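Local coordinates for protein DNA annealing helicase and endonuclease ZRANB3 (Homo sapiens, PDB 5MKW) that remodels and cleaves DNA at stalled or collapsed replication forks as an annealing helicase and endonuclease, helping forks restart and limiting inappropriate recombination, at residues 49-54 and 69-74; 44-49 and 61-66. All coordinates share one frame; numbering follows the deposited sequence.

Contact 1. Residues 49-54 and 69-74; sequences TWTSKL and GHFWQV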
ATOM      1  N   THR A  49       0.381   3.669 -15.648  1.00 23.28           N
ATOM      2  CA  THR A  49      -0.763   3.297 -14.822  1.00 22.66           C
ATOM      3  C   THR A  49      -0.702   3.947 -13.440  1.00 23.03           C
ATOM      4  O   THR A  49       0.056   4.881 -13.241  1.00 22.82           O
ATOM      5  CB  THR A  49      -0.944   1.756 -14.822  1.00 22.34           C
ATOM      6  OG1 THR A  49      -2.229   1.450 -14.336  1.00 21.86           O
ATOM      7  CG2 THR A  49       0.093   1.044 -14.032  1.00 23.37           C
ATOM      8  N   TRP A  50      -1.554   3.507 -12.526  1.00 24.62           N
ATOM      9  CA  TRP A  50      -1.762   4.136 -11.197  1.00 23.81           C
ATOM     10  C   TRP A  50      -0.497   4.250 -10.378  1.00 22.28           C
ATOM     11  O   TRP A  50      -0.378   5.141  -9.541  1.00 24.66           O
ATOM     12  CB  TRP A  50      -2.809   3.335 -10.387  1.00 23.53           C
ATOM     13  CG  TRP A  50      -2.412   1.872 -10.133  1.00 23.12           C
ATOM     14  CD1 TRP A  50      -2.797   0.781 -10.852  1.00 25.86           C
ATOM     15  CD2 TRP A  50      -1.658   1.373  -9.041  1.00 22.89           C
ATOM     16  NE1 TRP A  50      -2.294  -0.376 -10.284  1.00 23.52           N
ATOM     17  CE2 TRP A  50      -1.572  -0.022  -9.181  1.00 24.45           C
ATOM     18  CE3 TRP A  50      -1.100   1.958  -7.917  1.00 23.17           C
ATOM     19  CZ2 TRP A  50      -0.940  -0.822  -8.242  1.00 23.83           C
ATOM     20  CZ3 TRP A  50      -0.358   1.178  -7.064  1.00 22.43           C
ATOM     21  CH2 TRP A  50      -0.327  -0.203  -7.196  1.00 21.58           C
ATOM     22  N   THR A  51       0.465   3.370 -10.622  1.00 21.33           N
ATOM     23  CA  THR A  51       1.801   3.471  -9.971  1.00 23.69           C
ATOM     24  C   THR A  51       2.587   4.793 -10.297  1.00 24.11           C
ATOM     25  O   THR A  51       3.504   5.203  -9.565  1.00 19.75           O
ATOM     26  CB  THR A  51       2.679   2.268 -10.403  1.00 23.63           C
ATOM     27  OG1 THR A  51       2.489   2.024 -11.809  1.00 24.14           O
ATOM     28  CG2 THR A  51       2.303   1.027  -9.629  1.00 22.31           C
ATOM     29  N   SER A  52       2.186   5.478 -11.358  1.00 24.24           N
ATOM     30  CA  SER A  52       2.855   6.726 -11.738  1.00 25.20           C
ATOM     31  C   SER A  52       2.812   7.771 -10.636  1.00 26.90           C
ATOM     32  O   SER A  52       3.636   8.703 -10.612  1.00 24.88           O
ATOM     33  CB  SER A  52       2.212   7.319 -12.984  1.00 25.15           C
ATOM     34  OG  SER A  52       0.904   7.801 -12.695  1.00 24.67           O
ATOM     35  N   LYS A  53       1.902   7.585  -9.691  1.00 25.08           N
ATOM     36  CA  LYS A  53       1.765   8.502  -8.583  1.00 27.91           C
ATOM     37  C   LYS A  53       2.635   8.181  -7.373  1.00 25.99           C
ATOM     38  O   LYS A  53       2.650   8.927  -6.428  1.00 24.54           O
ATOM     39  CB  LYS A  53       0.313   8.567  -8.150  1.00 32.89           C
ATOM     40  CG  LYS A  53      -0.560   9.279  -9.158  1.00 38.76           C
ATOM     41  CD  LYS A  53      -1.989   9.367  -8.627  1.00 48.48           C
ATOM     42  CE  LYS A  53      -2.833  10.347  -9.435  1.00 57.61           C
ATOM     43  NZ  LYS A  53      -3.931  10.899  -8.594  1.00 60.68           N
ATOM     44  N   LEU A  54       3.397   7.104  -7.420  1.00 25.67           N
ATOM     45  CA  LEU A  54       4.283   6.751  -6.314  1.00 23.22           C
ATOM     46  C   LEU A  54       5.524   7.641  -6.325  1.00 23.48           C
ATOM     47  O   LEU A  54       5.877   8.160  -7.367  1.00 26.43           O
ATOM     48  CB  LEU A  54       4.705   5.303  -6.441  1.00 22.11           C
ATOM     49  CG  LEU A  54       3.571   4.292  -6.183  1.00 21.43           C
ATOM     50  CD1 LEU A  54       3.923   2.940  -6.733  1.00 21.24           C
ATOM     51  CD2 LEU A  54       3.244   4.238  -4.685  1.00 21.59           C
ATOM     52  N   GLY A  69       5.239  -5.885  -1.670  1.00 18.95           N
ATOM     53  CA  GLY A  69       5.045  -4.714  -0.844  1.00 17.93           C
ATOM     54  C   GLY A  69       5.174  -3.350  -1.513  1.00 17.41           C
ATOM     55  O   GLY A  69       4.702  -2.365  -0.973  1.00 16.53           O
ATOM     56  N   HIS A  70       5.756  -3.287  -2.705  1.00 17.23           N
ATOM     57  CA  HIS A  70       5.736  -2.058  -3.481  1.00 17.59           C
ATOM     58  C   HIS A  70       4.393  -1.753  -4.072  1.00 16.73           C
ATOM     59  O   HIS A  70       4.140  -0.608  -4.482  1.00 17.04           O
ATOM     60  CB  HIS A  70       6.752  -2.096  -4.635  1.00 18.83           C
ATOM     61  CG  HIS A  70       8.167  -2.076  -4.198  1.00 20.26           C
ATOM     62  ND1 HIS A  70       9.129  -2.842  -4.810  1.00 20.24           N
ATOM     63  CD2 HIS A  70       8.808  -1.330  -3.255  1.00 20.35           C
ATOM     64  CE1 HIS A  70      10.306  -2.567  -4.276  1.00 22.49           C
ATOM     65  NE2 HIS A  70      10.141  -1.631  -3.356  1.00 21.67           N
ATOM     66  N   PHE A  71       3.567  -2.777  -4.216  1.00 16.31           N
ATOM     67  CA  PHE A  71       2.296  -2.668  -4.932  1.00 16.25           C
ATOM     68  C   PHE A  71       1.068  -2.611  -3.992  1.00 16.71           C
ATOM     69  O   PHE A  71       0.096  -1.902  -4.285  1.00 16.61           O
ATOM     70  CB  PHE A  71       2.190  -3.841  -5.920  1.00 16.94           C
ATOM     71  CG  PHE A  71       3.199  -3.779  -7.029  1.00 17.11           C
ATOM     72  CD1 PHE A  71       4.507  -4.196  -6.815  1.00 17.00           C
ATOM     73  CD2 PHE A  71       2.903  -3.113  -8.194  1.00 16.96           C
ATOM     74  CE1 PHE A  71       5.472  -4.062  -7.819  1.00 18.16           C
ATOM     75  CE2 PHE A  71       3.850  -2.961  -9.179  1.00 18.01           C
ATOM     76  CZ  PHE A  71       5.146  -3.458  -9.004  1.00 18.22           C
ATOM     77  N   TRP A  72       1.061  -3.422  -2.932  1.00 16.58           N
ATOM     78  CA  TRP A  72      -0.049  -3.409  -1.964  1.00 16.90           C
ATOM     79  C   TRP A  72       0.440  -3.656  -0.538  1.00 16.84           C
ATOM     80  O   TRP A  72       1.492  -4.256  -0.320  1.00 16.51           O
ATOM     81  CB  TRP A  72      -1.192  -4.403  -2.327  1.00 18.08           C
ATOM     82  CG  TRP A  72      -0.835  -5.820  -2.358  1.00 18.33           C
ATOM     83  CD1 TRP A  72      -0.339  -6.514  -3.418  1.00 20.06           C
ATOM     84  CD2 TRP A  72      -0.966  -6.767  -1.287  1.00 20.84           C
ATOM     85  NE1 TRP A  72      -0.119  -7.831  -3.079  1.00 20.87           N
ATOM     86  CE2 TRP A  72      -0.521  -8.020  -1.783  1.00 20.89           C
ATOM     87  CE3 TRP A  72      -1.452  -6.692   0.015  1.00 23.23           C
ATOM     88  CZ2 TRP A  72      -0.523  -9.181  -1.017  1.00 23.18           C
ATOM     89  CZ3 TRP A  72      -1.413  -7.864   0.816  1.00 24.55           C
ATOM     90  CH2 TRP A  72      -0.989  -9.098   0.263  1.00 24.16           C
ATOM     91  N   GLN A  73      -0.363  -3.183   0.411  1.00 16.52           N
ATOM     92  CA  GLN A  73      -0.107  -3.238   1.843  1.00 19.03           C
ATOM     93  C   GLN A  73      -1.435  -3.584   2.538  1.00 19.69           C
ATOM     94  O   GLN A  73      -2.494  -3.197   2.042  1.00 19.39           O
ATOM     95  CB  GLN A  73       0.320  -1.845   2.343  1.00 19.02           C
ATOM     96  CG  GLN A  73       1.695  -1.394   1.900  1.00 20.56           C
ATOM     97  CD  GLN A  73       2.782  -2.226   2.570  1.00 24.09           C
ATOM     98  OE1 GLN A  73       2.638  -2.590   3.744  1.00 27.08           O
ATOM     99  NE2 GLN A  73       3.745  -2.708   1.789  1.00 25.10           N
ATOM    100  N   VAL A  74      -1.363  -4.274   3.689  1.00 20.83           N
ATOM    101  CA  VAL A  74      -2.505  -4.412   4.592  0.50 22.04           C
ATOM    102  C   VAL A  74      -2.610  -3.195   5.494  1.00 22.33           C
ATOM    103  O   VAL A  74      -1.593  -2.711   6.017  1.00 21.39           O
ATOM    104  CB  VAL A  74      -2.341  -5.664   5.472  0.50 24.53           C
ATOM    105  CG1 VAL A  74      -3.463  -5.773   6.489  0.50 25.73           C
ATOM    106  CG2 VAL A  74      -2.309  -6.892   4.588  0.50 25.40           C
TER
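In the HNH endonuclease domain, the segment leading into strand 72-76 meets the 3-10 turn 50-53 and the residue after it, L54: W50, T51 and L54 touch H70 and F71. The indole of W50 carries the closest approach. Its outer corner, CH2, lies 3.4 Å from the carbonyl oxygen of F71, which sits at the ring edge near the indole plane, consistent with a weak C-H...O contact. A chi1 of 60°, placing CG between the backbone N and the carbonyl carbon, brings the far end of the indole close to the backbone of F71. The T51 methyl touches both rings: its CG2 stands 3.6 Å above the W50 ring plane, offset toward the rim, and approaches F71 CE2 obliquely at 4.3 Å. Farther along, L54 CD1 rests 4.2 Å from the backbone oxygen of H70.

Each side is braced internally. T49 O takes S52 N (2.9 Å) and S52 OG (3.1 Å) from opposite faces of its carbonyl plane, fixing the start of the turn. On the other segment, Q73 NE2 donates to G69 O at 2.9 Å, in the carbonyl plane and on a lone pair, tying the strand back to the preceding bend. T97 OG1 hydrogen-bonds H70 O, while its bond to F71 O is weak. W50 also packs on V25, L30 and V98, close to the zinc-binding cysteines. The strand pair 72-76 and 92-96 leading into helix 97-118 is the beta-beta-alpha arrangement of the His-Me finger nucleases, here with an added Cys4 zinc site.

Contact 2. Residues 44-49 and 61-66; sequences NLLYAT and EMIRNP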
ATOM      1  N   ASN A  44       8.296   2.209 -18.333  1.00 29.50           N
ATOM      2  CA  ASN A  44       7.116   2.628 -19.098  1.00 30.44           C
ATOM      3  C   ASN A  44       5.834   1.995 -18.606  1.00 28.29           C
ATOM      4  O   ASN A  44       4.805   2.656 -18.568  1.00 27.58           O
ATOM      5  CB  ASN A  44       7.278   2.316 -20.591  1.00 35.29           C
ATOM      6  CG  ASN A  44       8.263   3.256 -21.279  1.00 41.21           C
ATOM      7  OD1 ASN A  44       8.529   4.385 -20.821  1.00 41.78           O
ATOM      8  ND2 ASN A  44       8.781   2.807 -22.421  1.00 45.13           N
ATOM      9  N   LEU A  45       5.903   0.737 -18.187  1.00 26.17           N
ATOM     10  CA  LEU A  45       4.754   0.100 -17.546  1.00 27.29           C
ATOM     11  C   LEU A  45       4.323   0.870 -16.290  1.00 27.30           C
ATOM     12  O   LEU A  45       3.128   1.027 -16.041  1.00 25.86           O
ATOM     13  CB  LEU A  45       5.078  -1.356 -17.150  1.00 28.67           C
ATOM     14  CG  LEU A  45       5.246  -2.322 -18.339  1.00 33.01           C
ATOM     15  CD1 LEU A  45       5.802  -3.655 -17.841  1.00 32.77           C
ATOM     16  CD2 LEU A  45       3.965  -2.546 -19.139  1.00 33.66           C
ATOM     17  N   LEU A  46       5.287   1.248 -15.448  1.00 23.81           N
ATOM     18  CA  LEU A  46       4.938   1.881 -14.194  1.00 24.12           C
ATOM     19  C   LEU A  46       4.326   3.252 -14.429  1.00 25.57           C
ATOM     20  O   LEU A  46       3.409   3.648 -13.719  1.00 26.88           O
ATOM     21  CB  LEU A  46       6.159   1.994 -13.282  1.00 23.65           C
ATOM     22  CG  LEU A  46       6.667   0.679 -12.680  1.00 23.70           C
ATOM     23  CD1 LEU A  46       8.070   0.853 -12.121  1.00 25.34           C
ATOM     24  CD2 LEU A  46       5.729   0.182 -11.571  1.00 22.39           C
ATOM     25  N   TYR A  47       4.866   4.018 -15.375  1.00 26.15           N
ATOM     26  CA  TYR A  47       4.341   5.364 -15.614  1.00 26.35           C
ATOM     27  C   TYR A  47       3.075   5.401 -16.464  1.00 25.47           C
ATOM     28  O   TYR A  47       2.461   6.454 -16.590  1.00 24.59           O
ATOM     29  CB  TYR A  47       5.411   6.268 -16.247  1.00 28.54           C
ATOM     30  CG  TYR A  47       6.445   6.752 -15.232  1.00 31.47           C
ATOM     31  CD1 TYR A  47       6.209   7.891 -14.451  1.00 32.36           C
ATOM     32  CD2 TYR A  47       7.585   6.006 -14.964  1.00 31.19           C
ATOM     33  CE1 TYR A  47       7.154   8.330 -13.545  1.00 31.76           C
ATOM     34  CE2 TYR A  47       8.508   6.410 -14.011  1.00 32.51           C
ATOM     35  CZ  TYR A  47       8.305   7.599 -13.347  1.00 31.54           C
ATOM     36  OH  TYR A  47       9.237   8.033 -12.437  1.00 35.98           O
ATOM     37  N   ALA A  48       2.676   4.253 -17.005  1.00 24.84           N
ATOM     38  CA  ALA A  48       1.454   4.160 -17.796  1.00 26.63           C
ATOM     39  C   ALA A  48       0.232   3.862 -16.960  1.00 26.09           C
ATOM     40  O   ALA A  48      -0.852   3.826 -17.512  1.00 25.20           O
ATOM     41  CB  ALA A  48       1.593   3.088 -18.863  1.00 27.57           C
ATOM     42  N   THR A  49       0.381   3.669 -15.648  1.00 23.28           N
ATOM     43  CA  THR A  49      -0.763   3.297 -14.822  1.00 22.66           C
ATOM     44  C   THR A  49      -0.702   3.947 -13.440  1.00 23.03           C
ATOM     45  O   THR A  49       0.056   4.881 -13.241  1.00 22.82           O
ATOM     46  CB  THR A  49      -0.944   1.756 -14.822  1.00 22.34           C
ATOM     47  OG1 THR A  49      -2.229   1.450 -14.336  1.00 21.86           O
ATOM     48  CG2 THR A  49       0.093   1.044 -14.032  1.00 23.37           C
ATOM     49  N   GLU A  61      13.157   1.748  -7.239  1.00 22.67           N
ATOM     50  CA  GLU A  61      13.342   0.391  -6.656  1.00 24.92           C
ATOM     51  C   GLU A  61      12.545  -0.660  -7.404  1.00 22.60           C
ATOM     52  O   GLU A  61      12.969  -1.820  -7.542  1.00 22.61           O
ATOM     53  CB  GLU A  61      12.878   0.340  -5.227  1.00 27.86           C
ATOM     54  CG  GLU A  61      13.788   1.043  -4.244  1.00 33.59           C
ATOM     55  CD  GLU A  61      13.150   1.060  -2.878  1.00 39.72           C
ATOM     56  OE1 GLU A  61      12.252   0.203  -2.605  1.00 42.71           O
ATOM     57  OE2 GLU A  61      13.485   1.976  -2.094  1.00 49.83           O
ATOM     58  N   MET A  62      11.350  -0.260  -7.795  1.00 22.62           N
ATOM     59  CA  MET A  62      10.467  -1.137  -8.577  1.00 21.11           C
ATOM     60  C   MET A  62      11.004  -1.488  -9.969  1.00 21.82           C
ATOM     61  O   MET A  62      10.693  -2.532 -10.493  1.00 20.53           O
ATOM     62  CB  MET A  62       9.081  -0.498  -8.672  1.00 20.40           C
ATOM     63  CG  MET A  62       8.361  -0.488  -7.308  1.00 19.88           C
ATOM     64  SD  MET A  62       7.021   0.710  -7.181  1.00 18.98           S
ATOM     65  CE  MET A  62       5.584  -0.130  -7.814  1.00 19.83           C
ATOM     66  N   ILE A  63      11.756  -0.579 -10.593  1.00 21.58           N
ATOM     67  CA  ILE A  63      12.384  -0.877 -11.882  1.00 22.19           C
ATOM     68  C   ILE A  63      13.508  -1.900 -11.705  1.00 22.63           C
ATOM     69  O   ILE A  63      13.699  -2.797 -12.522  1.00 21.42           O
ATOM     70  CB  ILE A  63      12.915   0.441 -12.508  1.00 23.81           C
ATOM     71  CG1 ILE A  63      11.757   1.327 -12.950  1.00 23.54           C
ATOM     72  CG2 ILE A  63      13.873   0.164 -13.642  1.00 24.36           C
ATOM     73  CD1 ILE A  63      12.119   2.799 -13.092  1.00 27.58           C
ATOM     74  N   ARG A  64      14.260  -1.769 -10.605  1.00 24.22           N
ATOM     75  CA  ARG A  64      15.394  -2.642 -10.353  0.50 24.97           C
ATOM     76  C   ARG A  64      14.891  -4.020  -9.940  1.00 23.41           C
ATOM     77  O   ARG A  64      15.396  -5.042 -10.396  1.00 21.81           O
ATOM     78  CB  ARG A  64      16.265  -2.037  -9.246  0.50 27.76           C
ATOM     79  CG  ARG A  64      17.454  -2.869  -8.818  0.50 29.46           C
ATOM     80  CD  ARG A  64      18.424  -2.027  -7.965  0.50 31.00           C
ATOM     81  NE  ARG A  64      18.103  -0.591  -7.968  0.50 30.53           N
ATOM     82  CZ  ARG A  64      17.530   0.041  -6.952  0.50 30.88           C
ATOM     83  NH1 ARG A  64      17.207  -0.639  -5.865  0.50 33.02           N
ATOM     84  NH2 ARG A  64      17.263   1.341  -7.017  0.50 30.86           N
ATOM     85  N   ASN A  65      13.950  -4.038  -9.006  1.00 22.15           N
ATOM     86  CA  ASN A  65      13.585  -5.271  -8.332  1.00 21.85           C
ATOM     87  C   ASN A  65      12.251  -5.180  -7.623  1.00 21.34           C
ATOM     88  O   ASN A  65      12.187  -4.908  -6.422  1.00 17.54           O
ATOM     89  CB  ASN A  65      14.674  -5.644  -7.336  1.00 22.70           C
ATOM     90  CG  ASN A  65      14.369  -6.956  -6.609  1.00 24.34           C
ATOM     91  OD1 ASN A  65      13.749  -7.874  -7.161  1.00 24.16           O
ATOM     92  ND2 ASN A  65      14.821  -7.049  -5.393  1.00 21.94           N
ATOM     93  N   PRO A  66      11.170  -5.335  -8.379  1.00 21.78           N
ATOM     94  CA  PRO A  66       9.885  -5.114  -7.740  1.00 20.75           C
ATOM     95  C   PRO A  66       9.609  -6.214  -6.704  1.00 21.13           C
ATOM     96  O   PRO A  66      10.019  -7.384  -6.880  1.00 22.28           O
ATOM     97  CB  PRO A  66       8.895  -5.174  -8.898  1.00 22.36           C
ATOM     98  CG  PRO A  66       9.595  -5.906  -9.981  1.00 22.23           C
ATOM     99  CD  PRO A  66      11.050  -5.601  -9.827  1.00 22.48           C
TER
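The backbone oxygen of L46, whose side chain touches both M62 and I63, accepts a hydrogen bond from the hydroxyl of T51, which links the end of helix 39-47 to the turn that follows. The contact itself is apolar. L46 points from its helix toward 61-66, and its two methyls divide the work. CD1 lies 3.8 Å from I63 CG1 and equally near M62 CB, so this branch sits where two successive residues of the partner helix diverge. CD2 instead meets the terminal methyl of M62, at 3.8 Å from CE. That meeting depends on the bend in the methionine: with chi3 at 87° the chain folds at its end, and CE comes round to the leucine. I63 reaches across with CG1, anti to its own carbonyl carbon, while its CA is 8.3 Å from that of L46. In both pairs the side chains cross obliquely.

At the end of helix 56-64, N65 N still donates to E61 O at 2.8 Å, although N65 itself has left helical geometry. R42 NH1 of helix 39-47 hydrogen-bonds I63 O and adds a polar tie beside the apolar one. Around this pair of helices, L46 also packs on L34 of helix 27-36, I63 lies against K39 and K43 of helix 39-47, and M62 turns to L54, H70 and F71 at the approach to strand 72-76.

Overall arrangement
The segments of contacts 1 and 2 alternate along the chain and share T49, and the two contact centres lie about 10 Å apart. M62 bridges them: its CE is 3.6 Å from F71 CZ and its CG is 3.5 Å from H70 CG, so the apolar L46-M62-I63 interface of contact 2 continues to the residues just before strand 72-76. A probable hydrogen bond from H70 NE2 to E61 OE1 (2.9 Å) ties helix 56-64 to the segment just before strand 72-76. Zinc, bound by C20, C23, C96 and C99, belongs on the side of contact 1, about 6 Å from the W50 side chain, against about 12 Å from that of M62.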